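Local atomic coordinates of probable arabinosyltransferase C (Mycobacterium tuberculosis, PDB entry 3PTY), a protein that polymerises arabinose into the arabinan of the mycobacterial cell wall, its C-terminal extracellular domain, the part described here, being a lectin-like carbohydrate-binding module. Residues 178-183 and 197-202; 45-50 and 244-249. All coordinates share one frame; numbering follows the deposited sequence.

Contact 1 of 2, residues 178-183 and 197-202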
loop_
_atom_site.group_PDB
_atom_site.type_symbol
_atom_site.label_atom_id
_atom_site.label_comp_id
_atom_site.label_asym_id
_atom_site.label_seq_id
_atom_site.Cartn_x
_atom_site.Cartn_y
_atom_site.Cartn_z
ATOM N N VAL A 178 14.836 -24.486 -9.842
ATOM C CA VAL A 178 15.946 -23.614 -10.219
ATOM C C VAL A 178 17.063 -23.753 -9.198
ATOM O O VAL A 178 16.867 -23.513 -8.007
ATOM C CB VAL A 178 15.516 -22.131 -10.318
ATOM C CG1 VAL A 178 16.715 -21.249 -10.680
ATOM C CG2 VAL A 178 14.406 -21.958 -11.348
ATOM N N ARG A 179 18.233 -24.166 -9.660
ATOM C CA ARG A 179 19.334 -24.408 -8.743
ATOM C C ARG A 179 20.606 -23.754 -9.230
ATOM O O ARG A 179 20.772 -23.500 -10.421
ATOM C CB ARG A 179 19.553 -25.917 -8.550
ATOM C CG ARG A 179 18.322 -26.638 -7.996
ATOM C CD ARG A 179 18.615 -28.100 -7.665
ATOM N NE ARG A 179 19.628 -28.189 -6.627
ATOM C CZ ARG A 179 19.382 -28.420 -5.340
ATOM N NH1 ARG A 179 18.143 -28.620 -4.908
ATOM N NH2 ARG A 179 20.389 -28.460 -4.485
ATOM N N LEU A 180 21.491 -23.474 -8.285
ATOM C CA LEU A 180 22.817 -22.978 -8.583
ATOM C C LEU A 180 23.791 -24.111 -8.302
ATOM O O LEU A 180 23.837 -24.624 -7.185
ATOM C CB LEU A 180 23.142 -21.802 -7.657
ATOM C CG LEU A 180 24.534 -21.176 -7.773
ATOM C CD1 LEU A 180 24.592 -20.195 -8.931
ATOM C CD2 LEU A 180 24.899 -20.483 -6.470
ATOM N N GLN A 181 24.560 -24.509 -9.308
ATOM C CA GLN A 181 25.597 -25.514 -9.113
ATOM C C GLN A 181 26.951 -24.824 -9.019
ATOM O O GLN A 181 27.169 -23.796 -9.656
ATOM C CB GLN A 181 25.600 -26.513 -10.272
ATOM C CG GLN A 181 24.307 -27.300 -10.424
ATOM C CD GLN A 181 24.400 -28.366 -11.499
ATOM O OE1 GLN A 181 25.294 -28.334 -12.339
ATOM N NE2 GLN A 181 23.470 -29.318 -11.479
ATOM N N TRP A 182 27.852 -25.385 -8.217
ATOM C CA TRP A 182 29.209 -24.866 -8.115
ATOM C C TRP A 182 30.237 -25.934 -8.463
ATOM O O TRP A 182 29.925 -27.133 -8.501
ATOM C CB TRP A 182 29.484 -24.306 -6.715
ATOM C CG TRP A 182 29.280 -25.304 -5.605
ATOM C CD1 TRP A 182 30.084 -26.371 -5.294
ATOM C CD2 TRP A 182 28.217 -25.310 -4.645
ATOM N NE1 TRP A 182 29.574 -27.043 -4.207
ATOM C CE2 TRP A 182 28.429 -26.409 -3.790
ATOM C CE3 TRP A 182 27.101 -24.489 -4.426
ATOM C CZ2 TRP A 182 27.568 -26.711 -2.731
ATOM C CZ3 TRP A 182 26.243 -24.795 -3.371
ATOM C CH2 TRP A 182 26.483 -25.897 -2.542
ATOM N N ALA A 183 31.469 -25.498 -8.691
ATOM C CA ALA A 183 32.531 -26.403 -9.108
ATOM C C ALA A 183 33.899 -25.765 -8.939
ATOM O O ALA A 183 34.028 -24.535 -8.954
ATOM C CB ALA A 183 32.326 -26.818 -10.572
ATOM N N MET A 197 22.698 -25.664 -4.771
ATOM C CA MET A 197 21.757 -25.157 -3.784
ATOM C C MET A 197 20.542 -24.564 -4.478
ATOM O O MET A 197 20.546 -24.341 -5.693
ATOM C CB MET A 197 22.420 -24.095 -2.905
ATOM C CG MET A 197 22.864 -22.838 -3.663
ATOM S SD MET A 197 23.790 -21.718 -2.603
ATOM C CE MET A 197 22.598 -21.471 -1.291
ATOM N N GLU A 198 19.498 -24.330 -3.699
ATOM C CA GLU A 198 18.303 -23.660 -4.187
ATOM C C GLU A 198 18.379 -22.182 -3.846
ATOM O O GLU A 198 19.248 -21.764 -3.078
ATOM C CB GLU A 198 17.069 -24.284 -3.541
ATOM C CG GLU A 198 16.774 -25.662 -4.085
ATOM C CD GLU A 198 15.639 -26.340 -3.353
ATOM O OE1 GLU A 198 15.034 -25.703 -2.466
ATOM O OE2 GLU A 198 15.356 -27.512 -3.669
ATOM N N PHE A 199 17.474 -21.397 -4.426
ATOM C CA PHE A 199 17.386 -19.971 -4.150
ATOM C C PHE A 199 16.191 -19.717 -3.248
ATOM O O PHE A 199 15.213 -20.465 -3.286
ATOM C CB PHE A 199 17.140 -19.179 -5.443
ATOM C CG PHE A 199 18.331 -19.091 -6.358
ATOM C CD1 PHE A 199 18.556 -20.068 -7.317
ATOM C CD2 PHE A 199 19.202 -18.018 -6.279
ATOM C CE1 PHE A 199 19.642 -19.987 -8.170
ATOM C CE2 PHE A 199 20.288 -17.923 -7.130
ATOM C CZ PHE A 199 20.507 -18.910 -8.080
ATOM N N ALA A 200 16.259 -18.649 -2.463
ATOM C CA ALA A 200 15.070 -18.122 -1.804
ATOM C C ALA A 200 14.332 -17.256 -2.814
ATOM O O ALA A 200 14.897 -16.319 -3.371
ATOM C CB ALA A 200 15.446 -17.303 -0.586
ATOM N N ASP A 201 13.069 -17.580 -3.050
ATOM C CA ASP A 201 12.266 -16.877 -4.035
ATOM C C ASP A 201 11.504 -15.782 -3.291
ATOM O O ASP A 201 10.547 -16.065 -2.579
ATOM C CB ASP A 201 11.309 -17.868 -4.711
ATOM C CG ASP A 201 10.484 -17.234 -5.817
ATOM O OD1 ASP A 201 10.496 -15.994 -5.939
ATOM O OD2 ASP A 201 9.831 -17.980 -6.578
ATOM N N VAL A 202 11.953 -14.538 -3.428
ATOM C CA VAL A 202 11.389 -13.429 -2.651
ATOM C C VAL A 202 10.660 -12.459 -3.578
ATOM O O VAL A 202 11.254 -11.917 -4.505
ATOM C CB VAL A 202 12.489 -12.666 -1.870
ATOM C CG1 VAL A 202 11.885 -11.528 -1.052
ATOM C CG2 VAL A 202 13.265 -13.618 -0.960
HETATM O O HOH W 1 15.428 -22.347 -6.258
#

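Contact 2 of 2, residues 45-50 and 244-249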
loop_
_atom_site.group_PDB
_atom_site.type_symbol
_atom_site.label_atom_id
_atom_site.label_comp_id
_atom_site.label_asym_id
_atom_site.label_seq_id
_atom_site.Cartn_x
_atom_site.Cartn_y
_atom_site.Cartn_z
ATOM N N ALA A 45 26.697 -4.056 -12.728
ATOM C CA ALA A 45 28.032 -3.963 -12.151
ATOM C C ALA A 45 28.394 -5.217 -11.355
ATOM O O ALA A 45 29.570 -5.516 -11.175
ATOM C CB ALA A 45 28.150 -2.715 -11.268
ATOM N N GLY A 46 27.391 -5.959 -10.887
ATOM C CA GLY A 46 27.660 -7.134 -10.067
ATOM C C GLY A 46 27.680 -8.463 -10.816
ATOM O O GLY A 46 28.004 -9.506 -10.240
ATOM N N MET A 47 27.326 -8.431 -12.096
ATOM C CA MET A 47 27.257 -9.648 -12.907
ATOM C C MET A 47 28.579 -10.421 -12.873
ATOM O O MET A 47 29.654 -9.836 -12.990
ATOM C CB MET A 47 26.902 -9.301 -14.357
ATOM C CG MET A 47 25.470 -8.819 -14.565
ATOM S SD MET A 47 24.283 -10.160 -14.364
ATOM C CE MET A 47 22.734 -9.250 -14.409
ATOM N N LEU A 48 28.502 -11.736 -12.703
ATOM C CA LEU A 48 29.700 -12.566 -12.762
ATOM C C LEU A 48 30.170 -12.647 -14.203
ATOM O O LEU A 48 29.353 -12.716 -15.117
ATOM C CB LEU A 48 29.410 -13.982 -12.259
ATOM C CG LEU A 48 28.890 -14.126 -10.831
ATOM C CD1 LEU A 48 28.815 -15.609 -10.469
ATOM C CD2 LEU A 48 29.787 -13.375 -9.855
ATOM N N ALA A 49 31.483 -12.644 -14.407
ATOM C CA ALA A 49 32.043 -12.860 -15.739
ATOM C C ALA A 49 31.891 -14.327 -16.125
ATOM O O ALA A 49 32.106 -15.213 -15.300
ATOM C CB ALA A 49 33.521 -12.455 -15.768
ATOM N N PRO A 50 31.506 -14.596 -17.378
ATOM C CA PRO A 50 31.493 -15.988 -17.833
ATOM C C PRO A 50 32.918 -16.524 -17.827
ATOM O O PRO A 50 33.848 -15.755 -18.061
ATOM C CB PRO A 50 30.995 -15.887 -19.282
ATOM C CG PRO A 50 30.338 -14.554 -19.380
ATOM C CD PRO A 50 31.060 -13.660 -18.423
ATOM N N PRO A 244 21.403 -13.774 -16.006
ATOM C CA PRO A 244 22.629 -14.353 -15.431
ATOM C C PRO A 244 22.867 -14.017 -13.964
ATOM O O PRO A 244 22.284 -13.065 -13.444
ATOM C CB PRO A 244 23.745 -13.754 -16.305
ATOM C CG PRO A 244 23.074 -13.482 -17.622
ATOM C CD PRO A 244 21.693 -12.971 -17.205
ATOM N N PRO A 245 23.737 -14.796 -13.301
ATOM C CA PRO A 245 23.992 -14.627 -11.866
ATOM C C PRO A 245 24.851 -13.407 -11.563
ATOM O O PRO A 245 25.715 -13.020 -12.357
ATOM C CB PRO A 245 24.755 -15.900 -11.487
ATOM C CG PRO A 245 25.417 -16.350 -12.775
ATOM C CD PRO A 245 24.490 -15.921 -13.888
ATOM N N ARG A 246 24.614 -12.809 -10.404
ATOM C CA ARG A 246 25.407 -11.671 -9.973
ATOM C C ARG A 246 25.574 -11.649 -8.465
ATOM O O ARG A 246 24.845 -12.323 -7.729
ATOM C CB ARG A 246 24.752 -10.367 -10.439
ATOM C CG ARG A 246 23.436 -10.042 -9.734
ATOM C CD ARG A 246 22.779 -8.832 -10.386
ATOM N NE ARG A 246 21.706 -8.238 -9.589
ATOM C CZ ARG A 246 20.415 -8.501 -9.758
ATOM N NH1 ARG A 246 20.027 -9.374 -10.682
ATOM N NH2 ARG A 246 19.504 -7.893 -8.999
ATOM N N ILE A 247 26.546 -10.867 -8.009
ATOM C CA ILE A 247 26.706 -10.566 -6.589
ATOM C C ILE A 247 26.523 -9.063 -6.429
ATOM O O ILE A 247 27.365 -8.282 -6.858
ATOM C CB ILE A 247 28.093 -10.991 -6.073
ATOM C CG1 ILE A 247 28.252 -12.517 -6.183
ATOM C CG2 ILE A 247 28.286 -10.552 -4.616
ATOM C CD1 ILE A 247 29.646 -13.014 -5.780
ATOM N N PRO A 248 25.406 -8.651 -5.824
ATOM C CA PRO A 248 25.023 -7.231 -5.863
ATOM C C PRO A 248 26.037 -6.294 -5.226
ATOM O O PRO A 248 26.551 -6.585 -4.148
ATOM C CB PRO A 248 23.719 -7.197 -5.057
ATOM C CG PRO A 248 23.149 -8.587 -5.216
ATOM C CD PRO A 248 24.379 -9.482 -5.174
ATOM N N ARG A 249 26.317 -5.177 -5.891
ATOM C CA ARG A 249 27.040 -4.085 -5.253
ATOM C C ARG A 249 25.993 -3.133 -4.682
ATOM O O ARG A 249 25.087 -2.717 -5.394
ATOM C CB ARG A 249 27.952 -3.396 -6.268
ATOM C CG ARG A 249 28.943 -4.379 -6.912
ATOM C CD ARG A 249 29.914 -3.696 -7.859
ATOM N NE ARG A 249 30.823 -2.801 -7.152
ATOM C CZ ARG A 249 31.741 -2.046 -7.746
ATOM N NH1 ARG A 249 31.875 -2.077 -9.065
ATOM N NH2 ARG A 249 32.524 -1.259 -7.020
HETATM O O HOH W 2 26.558 -12.919 -15.113
#

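Contact 1 of 2, residues 178-183 and 197-202
Arg179 reaches across the backbone of the neighbouring strand to a salt bridge with Glu198. Arg179 CB lies 3.4 Å from Met197 O, and CG and NE pass the same oxygen. A bend at chi3 (62°) then folds the chain over the partner strand, so that one face of the guanidinium covers the Met197-Glu198 peptide off-centre, with CZ near Met197 C and Glu198 CG. At the tip, Arg179 NH1 meets Glu198 OE2 at 3.2 Å, the guanidinium and carboxylate planes turned 73° apart, while NH2 bonds to Ser196 OG. The other carboxylate oxygen, OE1, goes to Ser175 OG. A long, flexible cation suits a place where it must both cover backbone and reach an acid.

Leu180 and Met197 form the hydrogen-bonded pair, each N donating to the other's O at 2.9 Å. Their side chains leave by the opposite face and lie side by side. Met197, unbranched and flexible, runs CG and SD past Trp182 CZ3, its sulfur at the indole edge in a Met-aromatic contact. Phe199 CZ comes to 3.9 Å from Leu180 CB; Val178 O lies at the ring edge, and CD1 touches Val178 CG1. In the large antiparallel sheet of this beta-sandwich domain, strand 178-183 lies between 224-231 and 195-202, with 209-214 beyond; apolar Leu180 and Phe199 suit the buried face, where both pack against Leu165 of strand 164-171.

Contact 2 of 2, residues 45-50 and 244-249
The carbonyl oxygen of Pro245 is gripped twice: Leu48 N donates to it at 3.1 Å along an almost straight N-H line, and a water donates as well. That same water also donates to Leu48 O, tying the two backbones together again. A second bond runs the other way, from Ile247 N to Gly46 O at 3.0 Å, with the donor lying well above the carbonyl plane. Together the two bonds bridge Met47 and Arg246, whose CA atoms are 4.0 Å apart: a single bridge between two irregular loops of the EmbC C-terminal domain. With no side chain, Gly46 lets Ile247 O come to 3.4 Å from Gly46 CA in a CA-H...O contact.

Although Met47 CB starts away from the partner loop, a turn at chi2 (-71°) swings the flexible thioether back, bringing SD beside Pro244 CB and 3.6 Å from Pro244 O. The branched end of Leu48 straddles its neighbours, CD1 against the Pro245 ring and CD2 at 4.1 Å from Ile247 CG1. Arg246 presents CB to Gly46 O, then extends away to Glu40, Thr168 and Asn210, which bind its buried guanidinium. Further along, Arg249 lays CD against Ala45 on its way to Asp160.

Along the chain the order is 45-50, 178-183, 197-202, 244-249, so contact 2 joins regions 194 residues apart and contact 1, a local pairing 14 residues apart, falls within that span. Their centres lie 15 Å apart and their nearest atoms about 5 Å, without touching. Strand 164-171 of the nine-stranded antiparallel sheet connects them: its Leu165 packs against Leu180 and Phe199 from contact 1 and against Leu48 and Pro245 from contact 2. Contact 1 belongs to that sheet itself. Contact 2 pairs the loop after strand 37-40 of the mixed sheet with the loop from strand 240-242 of the antiparallel sheet to strand 251-252 of the mixed one, where the chain passes between the sheets.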